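Local atomic coordinates of alpha-1,3-glucanase (PDB entry 6K0P), a protein that hydrolyses alpha-1,3-glucan, as a glycoside hydrolase of family 87 whose catalytic domain binds the disaccharide nigerose. Residues E48-S53 and G404-T409; N347-T352 and L378-V383. The protein carries 1 engineered substitution. One frame throughout, in Å; residues are numbered along the deposited sequence.

Contact 1: residues E48-S53 and G404-T409; sequences EASGRS and GADTLT. With CA (calcium ion), chain J.
Asp406 and Arg52 form the salt bridge that joins the 48-53 loop to strand 397-407: OD1 of Asp406 lies 2.9 Å from NE of Arg52. The two side chains slide past each other in opposite directions, their carboxylate and guanidinium planes 80° apart. NE comes to the anti side of OD1, tilted out of the carboxylate plane, and the bond is bent. Arg441 makes a second salt bridge to OD1, so the buried carboxylate has two positive neighbours that would be expected to stabilise its negative charge.

Hydrogen bonds to neutral groups extend the grip. OD2 of Asp406 takes the N-H of Gly51 at 2.8 Å, almost straight but from above the carboxylate plane, and also accepts from a water that donates to Ser50 OG as well. Arg52 bends at chi2 (-65°), which turns CD back, and farther out NH2 reaches the carbonyl O of Thr407 at 2.9 Å. NH1 meets O of Leu408 through a water in the guanidinium plane. An alanine in place of Arg52 would probably leave the Thr407 carbonyl without this donor and Asp406 with one positive partner fewer.

The contact fastens the N-terminal beta domain to a coil of the right-handed parallel beta-helix, the fold of the pectate-lyase-like clan. Gly51 suits its turn, where phi is 73°.

In the calcium site, O of Ser50 and O of Ser53 both bind the ion, each at 2.4 Å, together with Glu23, Glu25 and Asp168.

Among apolar contacts, Leu408 crosses Glu48 at about a right angle, its methyls CD1 and CD2 each 4.0 Å from CG of Glu48, whose carboxylate oxygens bond to the Gly43 and Leu135 N-H groups.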
loop_
_atom_site.group_PDB
_atom_site.type_symbol
_atom_site.label_atom_id
_atom_site.label_comp_id
_atom_site.label_asym_id
_atom_site.label_seq_id
_atom_site.Cartn_x
_atom_site.Cartn_y
_atom_site.Cartn_z
ATOM N N GLU A 48 -11.465 1.396 -9.690
ATOM C CA GLU A 48 -10.621 0.603 -8.801
ATOM C C GLU A 48 -9.398 0.015 -9.488
ATOM O O GLU A 48 -8.593 -0.644 -8.823
ATOM C CB GLU A 48 -11.427 -0.512 -8.133
ATOM C CG GLU A 48 -12.485 0.011 -7.161
ATOM C CD GLU A 48 -12.929 -1.032 -6.159
ATOM O OE1 GLU A 48 -12.382 -2.154 -6.174
ATOM O OE2 GLU A 48 -13.825 -0.723 -5.341
ATOM N N ALA A 49 -9.253 0.215 -10.789
ATOM C CA ALA A 49 -8.124 -0.335 -11.520
ATOM C C ALA A 49 -6.887 0.548 -11.369
ATOM O O ALA A 49 -6.976 1.762 -11.162
ATOM C CB ALA A 49 -8.469 -0.443 -13.010
ATOM N N SER A 50 -5.720 -0.088 -11.448
ATOM C CA SER A 50 -4.479 0.651 -11.636
ATOM C C SER A 50 -4.570 1.483 -12.913
ATOM O O SER A 50 -4.986 0.990 -13.963
ATOM C CB SER A 50 -3.328 -0.349 -11.740
ATOM O OG SER A 50 -2.068 0.308 -11.742
ATOM N N GLY A 51 -4.201 2.757 -12.816
ATOM C CA GLY A 51 -4.376 3.647 -13.948
ATOM C C GLY A 51 -5.810 4.035 -14.211
ATOM O O GLY A 51 -6.077 4.703 -15.214
ATOM N N ARG A 52 -6.733 3.637 -13.331
ATOM C CA ARG A 52 -8.167 3.865 -13.493
ATOM C C ARG A 52 -8.714 3.253 -14.778
ATOM O O ARG A 52 -9.741 3.702 -15.292
ATOM C CB ARG A 52 -8.564 5.339 -13.351
ATOM C CG ARG A 52 -7.947 5.999 -12.124
ATOM C CD ARG A 52 -8.466 5.397 -10.805
ATOM N NE ARG A 52 -7.830 6.102 -9.694
ATOM C CZ ARG A 52 -8.398 6.350 -8.514
ATOM N NH1 ARG A 52 -9.629 5.925 -8.236
ATOM N NH2 ARG A 52 -7.718 7.031 -7.600
ATOM N N SER A 53 -8.062 2.208 -15.292
ATOM C CA SER A 53 -8.586 1.530 -16.468
ATOM C C SER A 53 -8.117 0.079 -16.502
ATOM O O SER A 53 -7.088 -0.286 -15.931
ATOM C CB SER A 53 -8.179 2.262 -17.752
ATOM O OG SER A 53 -8.671 1.600 -18.911
ATOM N N GLY A 404 3.259 7.044 -5.002
ATOM C CA GLY A 404 1.917 6.659 -4.587
ATOM C C GLY A 404 0.928 6.886 -5.707
ATOM O O GLY A 404 1.040 7.854 -6.455
ATOM N N ALA A 405 -0.053 5.987 -5.815
ATOM C CA ALA A 405 -0.997 6.120 -6.922
ATOM C C ALA A 405 -2.304 5.403 -6.625
ATOM O O ALA A 405 -2.336 4.380 -5.930
ATOM C CB ALA A 405 -0.417 5.609 -8.250
ATOM N N ASP A 406 -3.386 5.957 -7.180
ATOM C CA ASP A 406 -4.678 5.275 -7.271
ATOM C C ASP A 406 -5.237 4.912 -5.892
ATOM O O ASP A 406 -5.462 3.746 -5.565
ATOM C CB ASP A 406 -4.602 4.081 -8.232
ATOM C CG ASP A 406 -4.374 4.521 -9.658
ATOM O OD1 ASP A 406 -5.057 5.478 -10.080
ATOM O OD2 ASP A 406 -3.506 3.930 -10.341
ATOM N N THR A 407 -5.464 5.950 -5.089
ATOM C CA THR A 407 -6.149 5.807 -3.813
ATOM C C THR A 407 -7.659 5.829 -4.027
ATOM O O THR A 407 -8.182 6.661 -4.777
ATOM C CB THR A 407 -5.782 6.990 -2.926
ATOM O OG1 THR A 407 -5.943 8.187 -3.687
ATOM C CG2 THR A 407 -4.320 6.885 -2.494
ATOM N N LEU A 408 -8.371 4.932 -3.337
ATOM C CA LEU A 408 -9.823 4.911 -3.490
ATOM C C LEU A 408 -10.533 6.015 -2.713
ATOM O O LEU A 408 -11.555 6.520 -3.188
ATOM C CB LEU A 408 -10.395 3.547 -3.113
ATOM C CG LEU A 408 -10.024 2.415 -4.067
ATOM C CD1 LEU A 408 -10.856 1.181 -3.740
ATOM C CD2 LEU A 408 -10.206 2.817 -5.537
ATOM N N THR A 409 -10.052 6.387 -1.511
ATOM C CA THR A 409 -10.840 7.246 -0.622
ATOM C C THR A 409 -10.095 8.399 0.046
ATOM O O THR A 409 -10.730 9.138 0.806
ATOM C CB THR A 409 -11.493 6.432 0.513
ATOM O OG1 THR A 409 -10.463 5.920 1.371
ATOM C CG2 THR A 409 -12.338 5.289 -0.020
HETATM CA CA CA J . -4.795 -0.761 -15.552
HETATM O O HOH W 1 -1.249 2.564 -9.632
HETATM O O HOH W 2 -11.494 6.242 -6.016
#

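Contact 2: residues N347-T352 and L378-V383; sequences NYARGT and LTATNV
The ring of Tyr348 lies obliquely against the methyl of Thr379, its CD2 3.6 Å from Thr379 CG2. In Thr379, CG2 stands anti to the backbone N, and this turns the methyl to the ring while OG1 is left to accept from Ala15 N. A beta-branched threonine thus serves both an aromatic neighbour and a polar one. Farther along the ring, Tyr348 OH and Thr381 OG1 do not bond directly; a water spans them, 2.6 Å from OH and 2.9 Å from OG1.

Arg350 shares this face of the sheet. CG, anti to its backbone N (chi1 -179°), lies 3.5 Å from Thr381 OG1, and the chain then bends at chi3. NH1 donates to Tyr348 OH, an acceptor that lies somewhat out of the guanidinium plane, while salt bridges from NH1 to Glu171 and from NH2 to Asp138 would be expected to offset its buried charge. Asn382 runs beside the arginine stem, pointing the same way, with OD1 3.6 Å from Arg350 CD.

Beneath these side chains, strands 348-350 and 378-381 run parallel, as successive coils of the parallel beta-helix. Their ladder alternates donors from each strand: Thr379 N to Asn347 O, Ala349 N to Thr379 O, Thr381 N to Ala349 O, Gly351 N to Thr381 O.

On the other face, Ala349 and Ala380 stand in register, CB to CB 4.4 Å, and both touch Phe357; their small methyls suit a place beside so large a ring. Asn347 lies alongside Leu378, pointing the same way, with ND2 3.7 Å from Leu378 CD2. The amide of Asn347 also reaches back to the preceding coil, bonding to Asn323 N and Phe320 O.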
loop_
_atom_site.group_PDB
_atom_site.type_symbol
_atom_site.label_atom_id
_atom_site.label_comp_id
_atom_site.label_asym_id
_atom_site.label_seq_id
_atom_site.Cartn_x
_atom_site.Cartn_y
_atom_site.Cartn_z
ATOM N N ASN A 347 10.370 -1.034 -0.263
ATOM C CA ASN A 347 9.226 -1.924 -0.163
ATOM C C ASN A 347 8.142 -1.468 -1.127
ATOM O O ASN A 347 7.966 -0.269 -1.372
ATOM C CB ASN A 347 8.669 -1.927 1.254
ATOM C CG ASN A 347 9.703 -2.361 2.275
ATOM O OD1 ASN A 347 10.067 -3.530 2.333
ATOM N ND2 ASN A 347 10.185 -1.421 3.080
ATOM N N TYR A 348 7.415 -2.443 -1.660
ATOM C CA TYR A 348 6.346 -2.215 -2.624
ATOM C C TYR A 348 5.047 -2.705 -2.010
ATOM O O TYR A 348 4.974 -3.849 -1.545
ATOM C CB TYR A 348 6.624 -3.003 -3.916
ATOM C CG TYR A 348 5.487 -2.971 -4.916
ATOM C CD1 TYR A 348 4.450 -3.902 -4.859
ATOM C CD2 TYR A 348 5.460 -2.030 -5.937
ATOM C CE1 TYR A 348 3.404 -3.874 -5.763
ATOM C CE2 TYR A 348 4.419 -1.994 -6.852
ATOM C CZ TYR A 348 3.397 -2.922 -6.762
ATOM O OH TYR A 348 2.352 -2.894 -7.669
ATOM N N ALA A 349 4.024 -1.848 -2.020
ATOM C CA ALA A 349 2.700 -2.212 -1.539
ATOM C C ALA A 349 1.681 -1.940 -2.632
ATOM O O ALA A 349 1.717 -0.887 -3.275
ATOM C CB ALA A 349 2.312 -1.410 -0.292
ATOM N N ARG A 350 0.776 -2.895 -2.838
ATOM C CA ARG A 350 -0.358 -2.690 -3.734
ATOM C C ARG A 350 -1.582 -3.331 -3.100
ATOM O O ARG A 350 -1.528 -4.485 -2.667
ATOM C CB ARG A 350 -0.114 -3.309 -5.118
ATOM C CG ARG A 350 -1.287 -3.073 -6.075
ATOM C CD ARG A 350 -0.998 -3.624 -7.460
ATOM N NE ARG A 350 -1.048 -5.089 -7.542
ATOM C CZ ARG A 350 -0.081 -5.852 -8.057
ATOM N NH1 ARG A 350 1.046 -5.311 -8.525
ATOM N NH2 ARG A 350 -0.248 -7.165 -8.130
ATOM N N GLY A 351 -2.689 -2.597 -3.051
ATOM C CA GLY A 351 -3.910 -3.164 -2.512
ATOM C C GLY A 351 -3.999 -3.272 -1.002
ATOM O O GLY A 351 -4.691 -4.164 -0.495
ATOM N N THR A 352 -3.333 -2.394 -0.253
ATOM C CA THR A 352 -3.575 -2.419 1.187
ATOM C C THR A 352 -5.000 -1.955 1.496
ATOM O O THR A 352 -5.686 -1.360 0.655
ATOM C CB THR A 352 -2.544 -1.591 1.959
ATOM O OG1 THR A 352 -2.684 -0.202 1.633
ATOM C CG2 THR A 352 -1.118 -2.053 1.649
ATOM N N LEU A 378 9.876 3.883 -1.383
ATOM C CA LEU A 378 8.652 3.140 -1.116
ATOM C C LEU A 378 7.637 3.382 -2.222
ATOM O O LEU A 378 7.475 4.515 -2.697
ATOM C CB LEU A 378 8.039 3.557 0.221
ATOM C CG LEU A 378 8.900 3.374 1.475
ATOM C CD1 LEU A 378 8.099 3.768 2.719
ATOM C CD2 LEU A 378 9.393 1.930 1.600
ATOM N N THR A 379 6.942 2.319 -2.622
ATOM C CA THR A 379 5.848 2.413 -3.575
ATOM C C THR A 379 4.584 1.892 -2.913
ATOM O O THR A 379 4.605 0.836 -2.272
ATOM C CB THR A 379 6.166 1.595 -4.825
ATOM O OG1 THR A 379 7.251 2.223 -5.519
ATOM C CG2 THR A 379 4.944 1.486 -5.740
ATOM N N ALA A 380 3.489 2.641 -3.050
ATOM C CA ALA A 380 2.192 2.218 -2.525
ATOM C C ALA A 380 1.122 2.609 -3.533
ATOM O O ALA A 380 0.899 3.800 -3.768
ATOM C CB ALA A 380 1.921 2.846 -1.158
ATOM N N THR A 381 0.463 1.617 -4.131
ATOM C CA THR A 381 -0.509 1.876 -5.188
ATOM C C THR A 381 -1.784 1.091 -4.909
ATOM O O THR A 381 -1.792 0.150 -4.115
ATOM C CB THR A 381 0.024 1.459 -6.558
ATOM O OG1 THR A 381 0.297 0.053 -6.547
ATOM C CG2 THR A 381 1.304 2.228 -6.900
ATOM N N ASN A 382 -2.865 1.470 -5.588
ATOM C CA ASN A 382 -4.151 0.801 -5.411
ATOM C C ASN A 382 -4.498 0.692 -3.928
ATOM O O ASN A 382 -4.776 -0.391 -3.401
ATOM C CB ASN A 382 -4.162 -0.578 -6.077
ATOM C CG ASN A 382 -4.207 -0.506 -7.586
ATOM O OD1 ASN A 382 -3.335 -1.048 -8.258
ATOM N ND2 ASN A 382 -5.236 0.142 -8.136
ATOM N N VAL A 383 -4.452 1.829 -3.240
ATOM C CA VAL A 383 -4.750 1.862 -1.812
ATOM C C VAL A 383 -6.263 1.772 -1.670
ATOM O O VAL A 383 -6.989 2.683 -2.079
ATOM C CB VAL A 383 -4.214 3.135 -1.154
ATOM C CG1 VAL A 383 -4.315 2.991 0.353
ATOM C CG2 VAL A 383 -2.763 3.387 -1.569
HETATM O O HOH W 3 1.765 -0.667 -8.906
HETATM O O HOH W 4 -1.405 -0.293 -1.366
#

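In the fold
Both contacts are buried; the centre of contact 2 lies about 3 Å, and that of contact 1 about 11 Å, from the centre of the chain. They share a wall of the beta-helix, since strands 374-383 and 397-407 are neighbours, and probable hydrogen bonds from Leu408 N to Val383 O and from Asn382 N to Ala405 O join them directly. Contact 2 stacks one coil on the next through a repetitive backbone ladder. Contact 1 instead joins two domains, and there charge, a bent arginine and calcium-bound carbonyls replace strand pairing. Asn382 lies where they meet, packing on Ser50 of the loop as well as on Arg350.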